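DNA repair protein RAD2 (Saccharomyces cerevisiae, PDB 4Q0W) cuts single-stranded DNA as a magnesium-dependent structure-specific endonuclease, making an incision essential to excision repair of DNA damaged by UV light, bulky adducts or cross-linking agents. Local coordinates at residues E173-C176 / A177-L180; N268-D271 / W272-G276. All coordinates share one frame; numbering follows the deposited sequence.

Contact 1 (E173-C176 / A177-L180); sequences EAQC and AELL. With CA (calcium ion), chain E.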
loop_
_atom_site.group_PDB
_atom_site.type_symbol
_atom_site.label_atom_id
_atom_site.label_comp_id
_atom_site.label_asym_id
_atom_site.label_seq_id
_atom_site.Cartn_x
_atom_site.Cartn_y
_atom_site.Cartn_z
ATOM N N GLU A 173 2.782 -29.815 -8.072
ATOM C CA GLU A 173 1.564 -29.578 -7.292
ATOM C C GLU A 173 0.366 -30.266 -7.921
ATOM O O GLU A 173 -0.492 -30.791 -7.213
ATOM C CB GLU A 173 1.241 -28.080 -7.159
ATOM C CG GLU A 173 2.422 -27.189 -6.903
ATOM C CD GLU A 173 2.950 -26.585 -8.180
ATOM O OE1 GLU A 173 3.940 -27.117 -8.732
ATOM O OE2 GLU A 173 2.360 -25.582 -8.639
ATOM N N ALA A 174 0.293 -30.240 -9.250
ATOM C CA ALA A 174 -0.797 -30.921 -9.945
ATOM C C ALA A 174 -0.729 -32.416 -9.671
ATOM O O ALA A 174 -1.739 -33.053 -9.369
ATOM C CB ALA A 174 -0.752 -30.642 -11.449
ATOM N N GLN A 175 0.467 -32.976 -9.778
ATOM C CA GLN A 175 0.641 -34.404 -9.519
ATOM C C GLN A 175 0.309 -34.742 -8.065
ATOM O O GLN A 175 -0.300 -35.782 -7.792
ATOM C CB GLN A 175 2.061 -34.846 -9.855
ATOM C CG GLN A 175 2.295 -36.352 -9.656
ATOM C CD GLN A 175 1.604 -37.177 -10.724
ATOM O OE1 GLN A 175 1.842 -36.981 -11.922
ATOM N NE2 GLN A 175 0.735 -38.091 -10.304
ATOM N N CYS A 176 0.677 -33.863 -7.131
ATOM C CA CYS A 176 0.324 -34.092 -5.719
ATOM C C CYS A 176 -1.192 -34.200 -5.542
ATOM O O CYS A 176 -1.687 -35.114 -4.879
ATOM C CB CYS A 176 0.878 -32.988 -4.809
ATOM S SG CYS A 176 2.700 -32.981 -4.624
ATOM N N ALA A 177 -1.928 -33.270 -6.149
ATOM C CA ALA A 177 -3.395 -33.281 -6.058
ATOM C C ALA A 177 -3.964 -34.597 -6.596
ATOM O O ALA A 177 -4.927 -35.150 -6.047
ATOM C CB ALA A 177 -3.987 -32.083 -6.818
ATOM N N GLU A 178 -3.359 -35.096 -7.667
ATOM C CA GLU A 178 -3.789 -36.354 -8.268
ATOM C C GLU A 178 -3.524 -37.531 -7.321
ATOM O O GLU A 178 -4.377 -38.412 -7.169
ATOM C CB GLU A 178 -3.093 -36.565 -9.624
ATOM C CG GLU A 178 -3.380 -37.906 -10.300
ATOM C CD GLU A 178 -4.784 -38.009 -10.905
ATOM O OE1 GLU A 178 -5.559 -37.032 -10.843
ATOM O OE2 GLU A 178 -5.115 -39.082 -11.446
ATOM N N LEU A 179 -2.356 -37.538 -6.673
ATOM C CA LEU A 179 -2.043 -38.591 -5.712
ATOM C C LEU A 179 -3.090 -38.642 -4.602
ATOM O O LEU A 179 -3.531 -39.726 -4.186
ATOM C CB LEU A 179 -0.655 -38.382 -5.097
ATOM C CG LEU A 179 0.557 -38.449 -6.022
ATOM C CD1 LEU A 179 1.837 -38.486 -5.183
ATOM C CD2 LEU A 179 0.482 -39.651 -6.974
ATOM N N LEU A 180 -3.487 -37.471 -4.115
ATOM C CA LEU A 180 -4.487 -37.416 -3.058
ATOM C C LEU A 180 -5.831 -37.924 -3.587
ATOM O O LEU A 180 -6.471 -38.760 -2.951
ATOM C CB LEU A 180 -4.615 -35.998 -2.493
ATOM C CG LEU A 180 -5.621 -35.807 -1.350
ATOM C CD1 LEU A 180 -5.269 -36.664 -0.121
ATOM C CD2 LEU A 180 -5.726 -34.338 -0.964
HETATM CA CA CA E . 2.779 -23.578 -9.488
HETATM O O HOH W 1 4.032 -21.581 -8.761
HETATM O O HOH W 2 5.088 -23.588 -8.944
#

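Contact 2 (N268-D271 / W272-G276); sequences NFKD and WYNNG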
loop_
_atom_site.group_PDB
_atom_site.type_symbol
_atom_site.label_atom_id
_atom_site.label_comp_id
_atom_site.label_asym_id
_atom_site.label_seq_id
_atom_site.Cartn_x
_atom_site.Cartn_y
_atom_site.Cartn_z
ATOM N N ASN A 268 -20.449 -13.394 -16.560
ATOM C CA ASN A 268 -21.430 -12.419 -16.098
ATOM C C ASN A 268 -20.803 -11.052 -15.848
ATOM O O ASN A 268 -21.395 -10.018 -16.167
ATOM C CB ASN A 268 -22.169 -12.925 -14.848
ATOM C CG ASN A 268 -22.880 -14.248 -15.091
ATOM O OD1 ASN A 268 -23.046 -14.671 -16.239
ATOM N ND2 ASN A 268 -23.295 -14.911 -14.013
ATOM N N PHE A 269 -19.607 -11.052 -15.268
ATOM C CA PHE A 269 -18.873 -9.816 -15.016
ATOM C C PHE A 269 -18.555 -9.146 -16.366
ATOM O O PHE A 269 -18.832 -7.956 -16.555
ATOM C CB PHE A 269 -17.613 -10.143 -14.186
ATOM C CG PHE A 269 -16.606 -9.020 -14.073
ATOM C CD1 PHE A 269 -16.961 -7.768 -13.581
ATOM C CD2 PHE A 269 -15.274 -9.247 -14.408
ATOM C CE1 PHE A 269 -16.000 -6.740 -13.464
ATOM C CE2 PHE A 269 -14.308 -8.232 -14.298
ATOM C CZ PHE A 269 -14.673 -6.979 -13.823
ATOM N N LYS A 270 -18.010 -9.915 -17.309
ATOM C CA LYS A 270 -17.661 -9.364 -18.618
ATOM C C LYS A 270 -18.883 -8.774 -19.310
ATOM O O LYS A 270 -18.855 -7.626 -19.758
ATOM C CB LYS A 270 -17.025 -10.414 -19.531
ATOM C CG LYS A 270 -16.777 -9.872 -20.953
ATOM C CD LYS A 270 -15.984 -10.841 -21.824
ATOM C CE LYS A 270 -16.791 -12.088 -22.194
ATOM N NZ LYS A 270 -15.938 -13.056 -22.979
ATOM N N ASP A 271 -19.961 -9.552 -19.371
ATOM C CA ASP A 271 -21.192 -9.091 -20.016
ATOM C C ASP A 271 -21.668 -7.775 -19.385
ATOM O O ASP A 271 -22.000 -6.814 -20.092
ATOM C CB ASP A 271 -22.289 -10.168 -19.949
ATOM C CG ASP A 271 -22.001 -11.356 -20.862
ATOM O OD1 ASP A 271 -21.175 -11.224 -21.792
ATOM O OD2 ASP A 271 -22.598 -12.435 -20.644
ATOM N N TRP A 272 -21.658 -7.715 -18.059
ATOM C CA TRP A 272 -22.036 -6.484 -17.363
ATOM C C TRP A 272 -21.191 -5.279 -17.789
ATOM O O TRP A 272 -21.714 -4.204 -18.094
ATOM C CB TRP A 272 -21.918 -6.659 -15.849
ATOM C CG TRP A 272 -21.909 -5.349 -15.150
ATOM C CD1 TRP A 272 -22.999 -4.561 -14.861
ATOM C CD2 TRP A 272 -20.762 -4.637 -14.670
ATOM N NE1 TRP A 272 -22.590 -3.409 -14.226
ATOM C CE2 TRP A 272 -21.225 -3.432 -14.093
ATOM C CE3 TRP A 272 -19.393 -4.909 -14.653
ATOM C CZ2 TRP A 272 -20.362 -2.502 -13.510
ATOM C CZ3 TRP A 272 -18.537 -3.980 -14.085
ATOM C CH2 TRP A 272 -19.025 -2.793 -13.518
ATOM N N TYR A 273 -19.878 -5.463 -17.801
ATOM C CA TYR A 273 -18.954 -4.392 -18.160
ATOM C C TYR A 273 -19.123 -3.990 -19.616
ATOM O O TYR A 273 -19.314 -2.816 -19.929
ATOM C CB TYR A 273 -17.520 -4.874 -17.936
ATOM C CG TYR A 273 -16.440 -3.864 -18.237
ATOM C CD1 TYR A 273 -16.405 -2.631 -17.592
ATOM C CD2 TYR A 273 -15.419 -4.166 -19.116
ATOM C CE1 TYR A 273 -15.400 -1.723 -17.848
ATOM C CE2 TYR A 273 -14.398 -3.271 -19.367
ATOM C CZ TYR A 273 -14.394 -2.054 -18.733
ATOM O OH TYR A 273 -13.376 -1.164 -18.995
ATOM N N ASN A 274 -19.036 -4.971 -20.509
ATOM C CA ASN A 274 -19.118 -4.689 -21.934
ATOM C C ASN A 274 -20.474 -4.147 -22.374
ATOM O O ASN A 274 -20.532 -3.176 -23.137
ATOM C CB ASN A 274 -18.722 -5.914 -22.752
ATOM C CG ASN A 274 -17.232 -6.196 -22.674
ATOM O OD1 ASN A 274 -16.468 -5.370 -22.183
ATOM N ND2 ASN A 274 -16.810 -7.342 -23.188
ATOM N N ASN A 275 -21.562 -4.761 -21.911
ATOM C CA ASN A 275 -22.888 -4.271 -22.292
ATOM C C ASN A 275 -23.091 -2.817 -21.881
ATOM O O ASN A 275 -23.674 -2.023 -22.628
ATOM C CB ASN A 275 -24.008 -5.118 -21.685
ATOM C CG ASN A 275 -24.047 -6.521 -22.237
ATOM O OD1 ASN A 275 -23.383 -6.839 -23.222
ATOM N ND2 ASN A 275 -24.843 -7.373 -21.607
ATOM N N GLY A 276 -22.614 -2.476 -20.687
ATOM C CA GLY A 276 -22.760 -1.129 -20.163
ATOM C C GLY A 276 -21.836 -0.126 -20.828
ATOM O O GLY A 276 -22.149 1.068 -20.897
#

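Contact 1 (E173-C176 / A177-L180)
Glu173 works at two ends at once: its carbonyl O accepts a hydrogen bond from Ala177 N, closing a helical turn, while its carboxylate reaches off the same helix to a calcium ion. Glu173 binds the ion through one oxygen, OE2, 2.2 Å from the calcium ion, with OE1 of the same group 3.8 Å from it. Two waters and Asp194 are further ligands. CG stands beside the backbone N (chi1 -41°), and a bend at the next torsion swings the carboxylate to the ion. Two residues on, Gln175 offers a second departure from routine. Its side chain leaves anti to the backbone N (chi1 -178°) and folds back at chi2, bringing NE2 to 3.7 Å from Leu179 CD2 and 4.1 Å from Glu178 CG. These are contacts of an amide with apolar carbons; its OE1 is hydrogen-bonded to Asp323 N, and its plane is perpendicular to that of the Glu178 carboxylate. Leu179 also lays CG against the Gln175 carbonyl oxygen, 3.3 Å from it, and that oxygen takes the Leu179 N-H at 2.9 Å. Helix 172-181, part of the I-domain, packs in the PIN-like nuclease core that the N- and I-domains build together. Cys176 turns its side chain to the sheet, on strands 25-29, 70-75 and 187-189, and touches Asp29, whose side chain also lies against that of Glu173. The chemistry implies a metal ligand whose main chain is tied into the first turn of its helix while its carboxylate reaches the ion, consistent with the magnesium-binding role inferred for Glu173 by similarity.

Contact 2 (N268-D271 / W272-G276)
Asn274 N sends its hydrogen to Lys270 O in a short, nearly straight bond, 2.8 Å long with an N-H...O angle of 173°. The two side chains also meet, crossing obliquely: Asn274 ND2 lies 3.4 Å from Lys270 CG and also approaches CD, so the amide rests against the aliphatic part of the lysine. Beyond that shared patch each polar end has its own target, ND2 bonding to Leu304 O while Lys270 NZ is held by the carbonyls of Asp305 and Phe308. With an alanine in place of Asn274, Leu304 O would probably lose its side-chain donor and a gap would open beside the lysine methylenes. The neighbouring pair behaves differently: Asp271 O accepts Asn275 N at 2.8 Å, but Asn275 ND2, 3.3 Å from Asp271 O, approaches at too poor an angle to bond. The backbone bonds follow the i to i+4 pattern of an alpha-helix, here helix 266-278, which packs on helix 288-299. Toward helix 288-299 this helix presents Phe269, Trp272 and Tyr273. Phe269 and Trp272 both send CG anti to the backbone N (chi1 168° and 164°), and their rings meet with Phe269 CE1 3.8 Å from Trp272 CZ3. At the edge of the indole, near its plane, sits Phe269 O, 3.6 Å from Trp272 CE3, and Tyr273 N bonds to that oxygen. Phe269 continues onto Leu293 and Leu297, while Arg294 forms a cation-pi contact with Trp272 and hydrogen bonds to the carbonyls of Trp272 and Tyr273.

From the N terminus, the two contacts come in series, and neither nests in nor crosses the other. Contact 1 closes successive turns within helix 172-181, after strand 165-167 at one margin of the sheet and before strand 187-189 in its interior, and joins that sheet to the metal site. The chain then runs through helix 194-197, with calcium ligand Asp194, strands 202-205 and 213-218 and helices 219-226, 230-240 and 253-263 before contact 2 closes turns of helix 266-278, which ties to helix 288-299 and the loop after it. Their centres are 35 Å apart and their nearest atoms about 25 Å, so each illustrates local helix order in a different part of the nuclease.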